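Local coordinates for protein MATE family efflux transporter (PDB 6IDP) that probably exports drugs and other toxic compounds across the membrane of Vibrio cholerae as a proton-dependent MATE-family multidrug transporter, at residues Ala87-Leu93 against Gln215-Trp221; Thr71-Ser76 against Ser152-Asn157. All blocks are in the same frame, centred on the assembly; numbering follows the deposited sequence.

How the interactions relate
Both contacts lie on the same side of the chain's centre, with their own centres about 12 Å apart. Their segments alternate in sequence (71-76, 87-93, 152-157, 215-221), so the two connections cross along the chain. Helix 54-80 supplies a segment to interaction 2 and helix 84-111, the next in the chain, one to interaction 1. Interaction 2 sets helix 54-80 against the end of helix 124-156; interaction 1 sets the start of helix 84-111 against the loop after helix 189-213. They touch directly: Leu90 CD1 lies 3.7 Å from Val74 CG1, and Trp216 CZ3 lies 3.7 Å from Cys154 CA. Together they join these three helices to the linker leading into helix 226-259.

Interaction 1: Ala87-Leu93 against Gln215-Trp221. With OLC ((2R)-2,3-dihydroxypropyl (9Z)-octadec-9-enoate), chain C.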
ATOM      1  N   ALA A  87     -15.199   0.398  20.592  1.00 35.14           N
ATOM      2  CA  ALA A  87     -14.664   0.006  19.295  1.00 31.74           C
ATOM      3  C   ALA A  87     -15.550   0.473  18.139  1.00 30.82           C
ATOM      4  O   ALA A  87     -15.045   0.934  17.115  1.00 25.30           O
ATOM      5  CB  ALA A  87     -14.474  -1.502  19.236  1.00 30.38           C
ATOM      6  N   LYS A  88     -16.866   0.358  18.295  1.00 28.46           N
ATOM      7  CA  LYS A  88     -17.767   0.751  17.212  1.00 38.64           C
ATOM      8  C   LYS A  88     -17.999   2.261  17.186  1.00 36.40           C
ATOM      9  O   LYS A  88     -18.364   2.814  16.154  1.00 37.63           O
ATOM     10  CB  LYS A  88     -19.098   0.001  17.311  1.00 38.54           C
ATOM     11  CG  LYS A  88     -19.980   0.394  18.471  1.00 49.02           C
ATOM     12  CD  LYS A  88     -21.316  -0.320  18.362  1.00 54.63           C
ATOM     13  CE  LYS A  88     -22.257   0.087  19.476  1.00 68.42           C
ATOM     14  NZ  LYS A  88     -23.609  -0.521  19.307  1.00 79.23           N
ATOM     15  N   GLN A  89     -17.785   2.923  18.318  1.00 35.17           N
ATOM     16  CA  GLN A  89     -17.777   4.382  18.343  1.00 32.90           C
ATOM     17  C   GLN A  89     -16.568   4.898  17.572  1.00 34.91           C
ATOM     18  O   GLN A  89     -16.653   5.889  16.852  1.00 33.64           O
ATOM     19  CB  GLN A  89     -17.752   4.914  19.776  1.00 29.34           C
ATOM     20  CG  GLN A  89     -19.050   4.745  20.543  1.00 28.60           C
ATOM     21  CD  GLN A  89     -18.900   5.108  22.006  1.00 37.01           C
ATOM     22  OE1 GLN A  89     -17.848   4.891  22.604  1.00 44.40           O
ATOM     23  NE2 GLN A  89     -19.949   5.674  22.588  1.00 36.42           N
ATOM     24  N   LEU A  90     -15.439   4.217  17.738  1.00 37.76           N
ATOM     25  CA  LEU A  90     -14.224   4.551  17.007  1.00 33.17           C
ATOM     26  C   LEU A  90     -14.433   4.382  15.510  1.00 29.61           C
ATOM     27  O   LEU A  90     -13.911   5.158  14.712  1.00 24.61           O
ATOM     28  CB  LEU A  90     -13.051   3.680  17.464  1.00 38.35           C
ATOM     29  CG  LEU A  90     -12.397   4.000  18.807  1.00 46.58           C
ATOM     30  CD1 LEU A  90     -11.289   3.000  19.093  1.00 43.02           C
ATOM     31  CD2 LEU A  90     -11.856   5.421  18.815  1.00 51.63           C
ATOM     32  N   GLY A  91     -15.196   3.356  15.140  1.00 32.57           N
ATOM     33  CA  GLY A  91     -15.494   3.087  13.745  1.00 30.98           C
ATOM     34  C   GLY A  91     -16.221   4.255  13.114  1.00 29.68           C
ATOM     35  O   GLY A  91     -15.900   4.670  11.998  1.00 30.06           O
ATOM     36  N   GLY A  92     -17.201   4.788  13.837  1.00 28.74           N
ATOM     37  CA  GLY A  92     -17.908   5.975  13.399  1.00 34.03           C
ATOM     38  C   GLY A  92     -17.001   7.192  13.338  1.00 35.83           C
ATOM     39  O   GLY A  92     -17.090   7.990  12.405  1.00 34.94           O
ATOM     40  N   LEU A  93     -16.121   7.330  14.327  1.00 29.85           N
ATOM     41  CA  LEU A  93     -15.218   8.477  14.396  1.00 34.17           C
ATOM     42  C   LEU A  93     -14.248   8.503  13.215  1.00 36.64           C
ATOM     43  O   LEU A  93     -13.966   9.565  12.661  1.00 27.87           O
ATOM     44  CB  LEU A  93     -14.437   8.475  15.713  1.00 33.46           C
ATOM     45  CG  LEU A  93     -13.445   9.628  15.899  1.00 37.91           C
ATOM     46  CD1 LEU A  93     -14.166  10.970  15.945  1.00 36.58           C
ATOM     47  CD2 LEU A  93     -12.587   9.433  17.140  1.00 31.99           C
ATOM     48  N   GLN A 215     -23.063  -3.589  13.371  1.00 37.66           N
ATOM     49  CA  GLN A 215     -22.793  -2.646  14.457  1.00 34.61           C
ATOM     50  C   GLN A 215     -21.300  -2.405  14.640  1.00 31.26           C
ATOM     51  O   GLN A 215     -20.789  -2.395  15.759  1.00 31.87           O
ATOM     52  CB  GLN A 215     -23.426  -3.139  15.767  1.00 35.84           C
ATOM     53  CG  GLN A 215     -24.945  -3.065  15.763  1.00 47.86           C
ATOM     54  CD  GLN A 215     -25.576  -3.727  16.973  1.00 64.49           C
ATOM     55  OE1 GLN A 215     -24.943  -3.874  18.019  1.00 62.60           O
ATOM     56  NE2 GLN A 215     -26.830  -4.137  16.832  1.00 75.42           N
ATOM     57  N   TRP A 216     -20.606  -2.204  13.525  1.00 26.72           N
ATOM     58  CA  TRP A 216     -19.179  -1.909  13.549  1.00 29.48           C
ATOM     59  C   TRP A 216     -18.936  -0.405  13.557  1.00 31.94           C
ATOM     60  O   TRP A 216     -17.805   0.056  13.717  1.00 31.44           O
ATOM     61  CB  TRP A 216     -18.482  -2.564  12.357  1.00 28.66           C
ATOM     62  CG  TRP A 216     -18.420  -4.054  12.468  1.00 31.84           C
ATOM     63  CD1 TRP A 216     -18.706  -4.806  13.572  1.00 31.81           C
ATOM     64  CD2 TRP A 216     -18.047  -4.979  11.438  1.00 31.16           C
ATOM     65  NE1 TRP A 216     -18.532  -6.139  13.292  1.00 31.33           N
ATOM     66  CE2 TRP A 216     -18.129  -6.272  11.991  1.00 36.79           C
ATOM     67  CE3 TRP A 216     -17.655  -4.837  10.105  1.00 34.31           C
ATOM     68  CZ2 TRP A 216     -17.828  -7.417  11.254  1.00 37.18           C
ATOM     69  CZ3 TRP A 216     -17.358  -5.974   9.377  1.00 36.80           C
ATOM     70  CH2 TRP A 216     -17.445  -7.246   9.953  1.00 32.69           C
ATOM     71  N   THR A 217     -20.012   0.354  13.381  1.00 36.21           N
ATOM     72  CA  THR A 217     -19.966   1.806  13.494  1.00 37.55           C
ATOM     73  C   THR A 217     -21.115   2.300  14.362  1.00 38.77           C
ATOM     74  O   THR A 217     -22.214   1.744  14.328  1.00 38.28           O
ATOM     75  CB  THR A 217     -20.049   2.503  12.120  1.00 37.23           C
ATOM     76  OG1 THR A 217     -21.181   2.003  11.400  1.00 40.66           O
ATOM     77  CG2 THR A 217     -18.784   2.261  11.312  1.00 34.71           C
ATOM     78  N   SER A 218     -20.854   3.344  15.142  1.00 31.96           N
ATOM     79  CA  SER A 218     -21.897   3.986  15.931  1.00 39.47           C
ATOM     80  C   SER A 218     -21.719   5.494  15.918  1.00 38.26           C
ATOM     81  O   SER A 218     -20.595   5.989  15.891  1.00 29.20           O
ATOM     82  CB  SER A 218     -21.887   3.475  17.374  1.00 32.20           C
ATOM     83  OG  SER A 218     -22.787   4.223  18.166  1.00 34.31           O
ATOM     84  N   TYR A 219     -22.829   6.222  15.948  1.00 37.33           N
ATOM     85  CA  TYR A 219     -22.766   7.674  16.001  1.00 36.24           C
ATOM     86  C   TYR A 219     -23.411   8.197  17.276  1.00 40.59           C
ATOM     87  O   TYR A 219     -23.843   9.345  17.350  1.00 46.40           O
ATOM     88  CB  TYR A 219     -23.405   8.273  14.747  1.00 32.96           C
ATOM     89  CG  TYR A 219     -22.589   7.937  13.521  1.00 30.99           C
ATOM     90  CD1 TYR A 219     -21.440   8.654  13.217  1.00 30.75           C
ATOM     91  CD2 TYR A 219     -22.936   6.875  12.699  1.00 30.15           C
ATOM     92  CE1 TYR A 219     -20.673   8.340  12.113  1.00 29.94           C
ATOM     93  CE2 TYR A 219     -22.176   6.552  11.589  1.00 28.68           C
ATOM     94  CZ  TYR A 219     -21.044   7.289  11.302  1.00 35.71           C
ATOM     95  OH  TYR A 219     -20.284   6.971  10.198  1.00 44.76           O
ATOM     96  N   GLN A 220     -23.454   7.330  18.283  1.00 45.00           N
ATOM     97  CA  GLN A 220     -23.830   7.721  19.635  1.00 47.52           C
ATOM     98  C   GLN A 220     -22.558   7.925  20.456  1.00 45.32           C
ATOM     99  O   GLN A 220     -22.036   6.978  21.047  1.00 41.78           O
ATOM    100  CB  GLN A 220     -24.728   6.661  20.283  1.00 55.07           C
ATOM    101  CG  GLN A 220     -25.924   6.229  19.439  1.00 56.66           C
ATOM    102  CD  GLN A 220     -26.987   7.302  19.324  1.00 66.01           C
ATOM    103  OE1 GLN A 220     -27.818   7.469  20.219  1.00 74.57           O
ATOM    104  NE2 GLN A 220     -26.972   8.035  18.218  1.00 64.89           N
ATOM    105  N   TRP A 221     -22.061   9.161  20.483  1.00 47.51           N
ATOM    106  CA  TRP A 221     -20.779   9.474  21.119  1.00 45.16           C
ATOM    107  C   TRP A 221     -20.933  10.211  22.448  1.00 57.16           C
ATOM    108  O   TRP A 221     -20.048  10.975  22.840  1.00 55.01           O
ATOM    109  CB  TRP A 221     -19.912  10.324  20.183  1.00 44.10           C
ATOM    110  CG  TRP A 221     -19.603   9.685  18.864  1.00 41.94           C
ATOM    111  CD1 TRP A 221     -19.826   8.390  18.506  1.00 31.93           C
ATOM    112  CD2 TRP A 221     -19.015  10.322  17.723  1.00 42.16           C
ATOM    113  NE1 TRP A 221     -19.413   8.178  17.216  1.00 29.39           N
ATOM    114  CE2 TRP A 221     -18.912   9.348  16.711  1.00 33.43           C
ATOM    115  CE3 TRP A 221     -18.565  11.621  17.460  1.00 37.59           C
ATOM    116  CZ2 TRP A 221     -18.378   9.632  15.455  1.00 30.21           C
ATOM    117  CZ3 TRP A 221     -18.034  11.899  16.211  1.00 35.08           C
ATOM    118  CH2 TRP A 221     -17.944  10.909  15.226  1.00 32.04           C
TER
HETATM  119  C10 OLC C 502     -19.430  14.853   7.433  1.00 72.11           C
HETATM  120  C9  OLC C 502     -20.130  14.500   8.530  1.00 74.56           C
HETATM  121  C11 OLC C 502     -19.810  16.082   6.638  1.00 69.56           C
HETATM  122  C8  OLC C 502     -21.312  15.325   8.990  1.00 73.16           C
HETATM  123  C24 OLC C 502     -25.322  11.912  18.750  1.00 77.47           C
HETATM  124  C12 OLC C 502     -19.276  15.943   5.229  1.00 67.86           C
HETATM  125  C7  OLC C 502     -22.180  14.482   9.897  1.00 68.81           C
HETATM  126  C13 OLC C 502     -17.781  15.710   5.275  1.00 60.60           C
HETATM  127  C6  OLC C 502     -22.363  15.193  11.220  1.00 72.72           C
HETATM  128  C14 OLC C 502     -17.278  15.411   3.879  1.00 53.23           C
HETATM  129  C5  OLC C 502     -21.096  15.092  12.043  1.00 74.92           C
HETATM  130  C4  OLC C 502     -21.006  13.719  12.675  1.00 74.99           C
HETATM  131  C3  OLC C 502     -20.938  13.842  14.183  1.00 74.94           C
HETATM  132  C2  OLC C 502     -22.329  13.744  14.773  1.00 80.05           C
HETATM  133  C21 OLC C 502     -22.949  12.390  18.235  1.00 79.12           C
HETATM  134  C1  OLC C 502     -22.298  12.884  16.021  1.00 84.28           C
HETATM  135  C22 OLC C 502     -24.061  12.592  19.240  1.00 77.26           C
HETATM  136  O19 OLC C 502     -21.456  12.017  16.142  1.00 87.42           O
HETATM  137  O25 OLC C 502     -26.440  12.403  19.454  1.00 75.29           O
HETATM  138  O23 OLC C 502     -23.675  12.038  20.475  1.00 70.48           O
HETATM  139  O20 OLC C 502     -23.243  13.084  17.044  1.00 84.51           O
HETATM  140  O   HOH W   1     -15.626  -0.750  14.723  1.00 27.55           O
HETATM  141  O   HOH W   2     -22.731  -3.472  19.496  1.00 51.30           O
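Gln215 ends helix 189-213 in a Schellman motif, its positive phi of 58° turning the chain toward helix 84-111. Its carbonyl O lies 3.3 Å from Lys88 CB, and water 2 joins the side chains, 3.1 Å from Lys88 NZ and 2.7 Å from Gln215 OE1. Trp216 points its CB away, but its carbonyl faces the helix: Lys88 CA makes a CA-H...O contact with Trp216 O at 3.6 Å, and water 1 donates to both Ala87 O (3.0 Å) and Trp216 O (2.5 Å). Thr217 and Ser218 then run extended across Lys88 O, which receives a CA-H...O contact from Thr217 CA (3.3 Å) and a weak hydrogen bond from Ser218 N (2.7 Å, 125°). Gly91 and Gly92 permit this approach, since a CB would clash with Trp216 O or Ser218 O respectively. Ser218 OG accepts from Gln220 N at 3.2 Å, an ST turn that precedes the bond from Gln89 NE2 to Gln220 O (2.9 Å). Trp221 closes the contact: NE1 donates to Ser218 O (2.8 Å), CH2 packs on Leu93 CD1 (3.8 Å), OLC O19 lies over one ring face, 3.2 Å from Trp221 CE3, and Trp221 N donates to OLC O23 at 3.3 Å. In the MATE fold, this is the linker between the two six-helix bundles, laid across the first turns of helix 84-111.

Interaction 2: Thr71-Ser76 against Ser152-Asn157; sequences TTAVIS and SVCRAN
Two helical segments, 71-76 of helix 54-80 and 152-156 of helix 124-156, run in broadly the same direction with a signed crossing angle of -40° and axes 8.4 Å apart at closest. The nearest CA atoms, 4.4 Å apart, belong to Thr72 and Ala156. Asn157 leaves helical geometry at phi/psi -94/19.

Ala156 is the knob, set in a hole formed by Thr71, Thr72, Ile75 and Ser76. Its CB lies 3.7 Å from Ile75 CG2, 3.9 Å from Thr72 CA and 4.0 Å from Thr71 O. Ile75 is mt, with its CG2 also 4.2 Å from Asn157 ND2. Thr71 takes chi1 m, sending OG1 to Leu67 O and leaving CG2 4.2 Å from Ser152 CB and 4.3 Å from Val153 CG2. Thr72 is m (-73°), its OG1 weakly hydrogen-bonded to Gly68 O. Ser76 takes p (65°), so its OG donates to Thr72 O at 2.6 Å, while its CB lies 3.5 Å and its CA 3.6 Å from Ala156 O, the latter a CA-H...O contact (122° at H). Ser152, at m, likewise bonds back to Tyr148 O. Asn157, at m with chi2 -97°, returns ND2 to Val153 O at 2.7 Å.

Arg155 is m, t, p with chi4 -123°, which brings one face of its guanidinium over Thr72 OG1; the 3.5 Å from Thr72 OG1 to Arg155 NH2 is not a hydrogen bond, and Arg155 NE instead donates to Met288 O.

Close crossing on a small residue characterises tightly packed transmembrane helices, here in the N-terminal MATE bundle. No hydrogen bond joins the segments: the hydroxyls and the Asn157 amide turn back to carbonyls of their own helices, so cohesion rests on shape, van der Waals contact and one CA-H...O contact.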
ATOM      1  N   THR A  71      -6.594   2.953  12.219  1.00 27.70           N
ATOM      2  CA  THR A  71      -7.916   2.384  12.436  1.00 31.60           C
ATOM      3  C   THR A  71      -7.842   0.913  12.831  1.00 34.66           C
ATOM      4  O   THR A  71      -8.477   0.487  13.791  1.00 33.66           O
ATOM      5  CB  THR A  71      -8.786   2.521  11.174  1.00 32.02           C
ATOM      6  OG1 THR A  71      -8.890   3.904  10.819  1.00 30.57           O
ATOM      7  CG2 THR A  71     -10.175   1.950  11.413  1.00 29.45           C
ATOM      8  N   THR A  72      -7.059   0.144  12.086  1.00 32.56           N
ATOM      9  CA  THR A  72      -6.955  -1.291  12.318  1.00 31.81           C
ATOM     10  C   THR A  72      -6.310  -1.594  13.668  1.00 31.14           C
ATOM     11  O   THR A  72      -6.799  -2.435  14.417  1.00 33.17           O
ATOM     12  CB  THR A  72      -6.152  -1.980  11.193  1.00 34.41           C
ATOM     13  OG1 THR A  72      -6.954  -2.036  10.008  1.00 37.35           O
ATOM     14  CG2 THR A  72      -5.772  -3.390  11.594  1.00 41.23           C
ATOM     15  N   ALA A  73      -5.227  -0.891  13.981  1.00 24.27           N
ATOM     16  CA  ALA A  73      -4.491  -1.127  15.217  1.00 26.21           C
ATOM     17  C   ALA A  73      -5.297  -0.770  16.471  1.00 30.81           C
ATOM     18  O   ALA A  73      -5.323  -1.532  17.435  1.00 32.95           O
ATOM     19  CB  ALA A  73      -3.182  -0.353  15.200  1.00 23.10           C
ATOM     20  N   VAL A  74      -5.951   0.385  16.459  1.00 27.08           N
ATOM     21  CA  VAL A  74      -6.637   0.858  17.654  1.00 24.85           C
ATOM     22  C   VAL A  74      -7.962   0.132  17.875  1.00 27.13           C
ATOM     23  O   VAL A  74      -8.281  -0.258  19.000  1.00 29.55           O
ATOM     24  CB  VAL A  74      -6.881   2.377  17.595  1.00 28.37           C
ATOM     25  CG1 VAL A  74      -7.643   2.844  18.825  1.00 31.74           C
ATOM     26  CG2 VAL A  74      -5.554   3.113  17.487  1.00 34.94           C
ATOM     27  N   ILE A  75      -8.724  -0.068  16.805  1.00 22.97           N
ATOM     28  CA  ILE A  75     -10.026  -0.713  16.928  1.00 25.73           C
ATOM     29  C   ILE A  75      -9.919  -2.205  17.251  1.00 28.71           C
ATOM     30  O   ILE A  75     -10.659  -2.703  18.101  1.00 28.72           O
ATOM     31  CB  ILE A  75     -10.867  -0.521  15.648  1.00 25.20           C
ATOM     32  CG1 ILE A  75     -11.226   0.957  15.484  1.00 26.55           C
ATOM     33  CG2 ILE A  75     -12.135  -1.361  15.698  1.00 22.38           C
ATOM     34  CD1 ILE A  75     -12.240   1.230  14.398  1.00 24.82           C
ATOM     35  N   SER A  76      -8.999  -2.917  16.601  1.00 25.65           N
ATOM     36  CA  SER A  76      -8.865  -4.353  16.850  1.00 21.96           C
ATOM     37  C   SER A  76      -8.398  -4.619  18.280  1.00 25.00           C
ATOM     38  O   SER A  76      -8.855  -5.565  18.921  1.00 23.95           O
ATOM     39  CB  SER A  76      -7.911  -5.010  15.844  1.00 23.63           C
ATOM     40  OG  SER A  76      -6.584  -4.532  15.980  1.00 31.38           O
ATOM     41  N   SER A 152     -11.232  -0.696   6.168  1.00 23.50           N
ATOM     42  CA  SER A 152     -10.370  -0.721   7.343  1.00 24.86           C
ATOM     43  C   SER A 152     -11.153  -1.063   8.606  1.00 26.21           C
ATOM     44  O   SER A 152     -10.632  -1.730   9.496  1.00 31.40           O
ATOM     45  CB  SER A 152      -9.658   0.622   7.513  1.00 23.52           C
ATOM     46  OG  SER A 152      -8.835   0.896   6.392  1.00 38.63           O
ATOM     47  N   VAL A 153     -12.399  -0.605   8.681  1.00 24.20           N
ATOM     48  CA  VAL A 153     -13.264  -0.951   9.800  1.00 27.71           C
ATOM     49  C   VAL A 153     -13.631  -2.441   9.760  1.00 30.52           C
ATOM     50  O   VAL A 153     -13.629  -3.108  10.795  1.00 32.73           O
ATOM     51  CB  VAL A 153     -14.543  -0.082   9.815  1.00 23.72           C
ATOM     52  CG1 VAL A 153     -15.529  -0.585  10.860  1.00 24.58           C
ATOM     53  CG2 VAL A 153     -14.185   1.376  10.074  1.00 22.97           C
ATOM     54  N   CYS A 154     -13.930  -2.958   8.569  1.00 28.97           N
ATOM     55  CA  CYS A 154     -14.189  -4.390   8.388  1.00 30.67           C
ATOM     56  C   CYS A 154     -13.018  -5.232   8.866  1.00 29.69           C
ATOM     57  O   CYS A 154     -13.186  -6.178   9.636  1.00 24.92           O
ATOM     58  CB  CYS A 154     -14.461  -4.719   6.917  1.00 30.97           C
ATOM     59  SG  CYS A 154     -15.994  -4.058   6.242  1.00 31.85           S
ATOM     60  N   ARG A 155     -11.833  -4.878   8.379  1.00 29.15           N
ATOM     61  CA  ARG A 155     -10.604  -5.578   8.715  1.00 28.31           C
ATOM     62  C   ARG A 155     -10.322  -5.474  10.209  1.00 30.19           C
ATOM     63  O   ARG A 155      -9.951  -6.459  10.844  1.00 31.99           O
ATOM     64  CB  ARG A 155      -9.435  -5.022   7.892  1.00 24.76           C
ATOM     65  CG  ARG A 155      -9.482  -5.417   6.416  1.00 32.77           C
ATOM     66  CD  ARG A 155      -8.428  -4.690   5.583  1.00 39.37           C
ATOM     67  NE  ARG A 155      -7.162  -4.564   6.295  1.00 44.80           N
ATOM     68  CZ  ARG A 155      -6.559  -3.408   6.550  1.00 39.83           C
ATOM     69  NH1 ARG A 155      -7.099  -2.271   6.137  1.00 27.50           N
ATOM     70  NH2 ARG A 155      -5.410  -3.389   7.212  1.00 46.37           N
ATOM     71  N   ALA A 156     -10.530  -4.286  10.767  1.00 23.90           N
ATOM     72  CA  ALA A 156     -10.350  -4.067  12.199  1.00 28.63           C
ATOM     73  C   ALA A 156     -11.245  -4.998  13.015  1.00 27.30           C
ATOM     74  O   ALA A 156     -10.889  -5.403  14.119  1.00 35.53           O
ATOM     75  CB  ALA A 156     -10.632  -2.615  12.556  1.00 25.78           C
ATOM     76  N   ASN A 157     -12.406  -5.334  12.460  1.00 25.55           N
ATOM     77  CA  ASN A 157     -13.326  -6.268  13.097  1.00 25.08           C
ATOM     78  C   ASN A 157     -13.120  -7.706  12.621  1.00 28.27           C
ATOM     79  O   ASN A 157     -14.012  -8.543  12.754  1.00 30.18           O
ATOM     80  CB  ASN A 157     -14.770  -5.838  12.844  1.00 26.95           C
ATOM     81  CG  ASN A 157     -15.177  -4.645  13.688  1.00 29.30           C
ATOM     82  OD1 ASN A 157     -15.793  -4.801  14.741  1.00 31.18           O
ATOM     83  ND2 ASN A 157     -14.828  -3.447  13.232  1.00 21.47           N
TER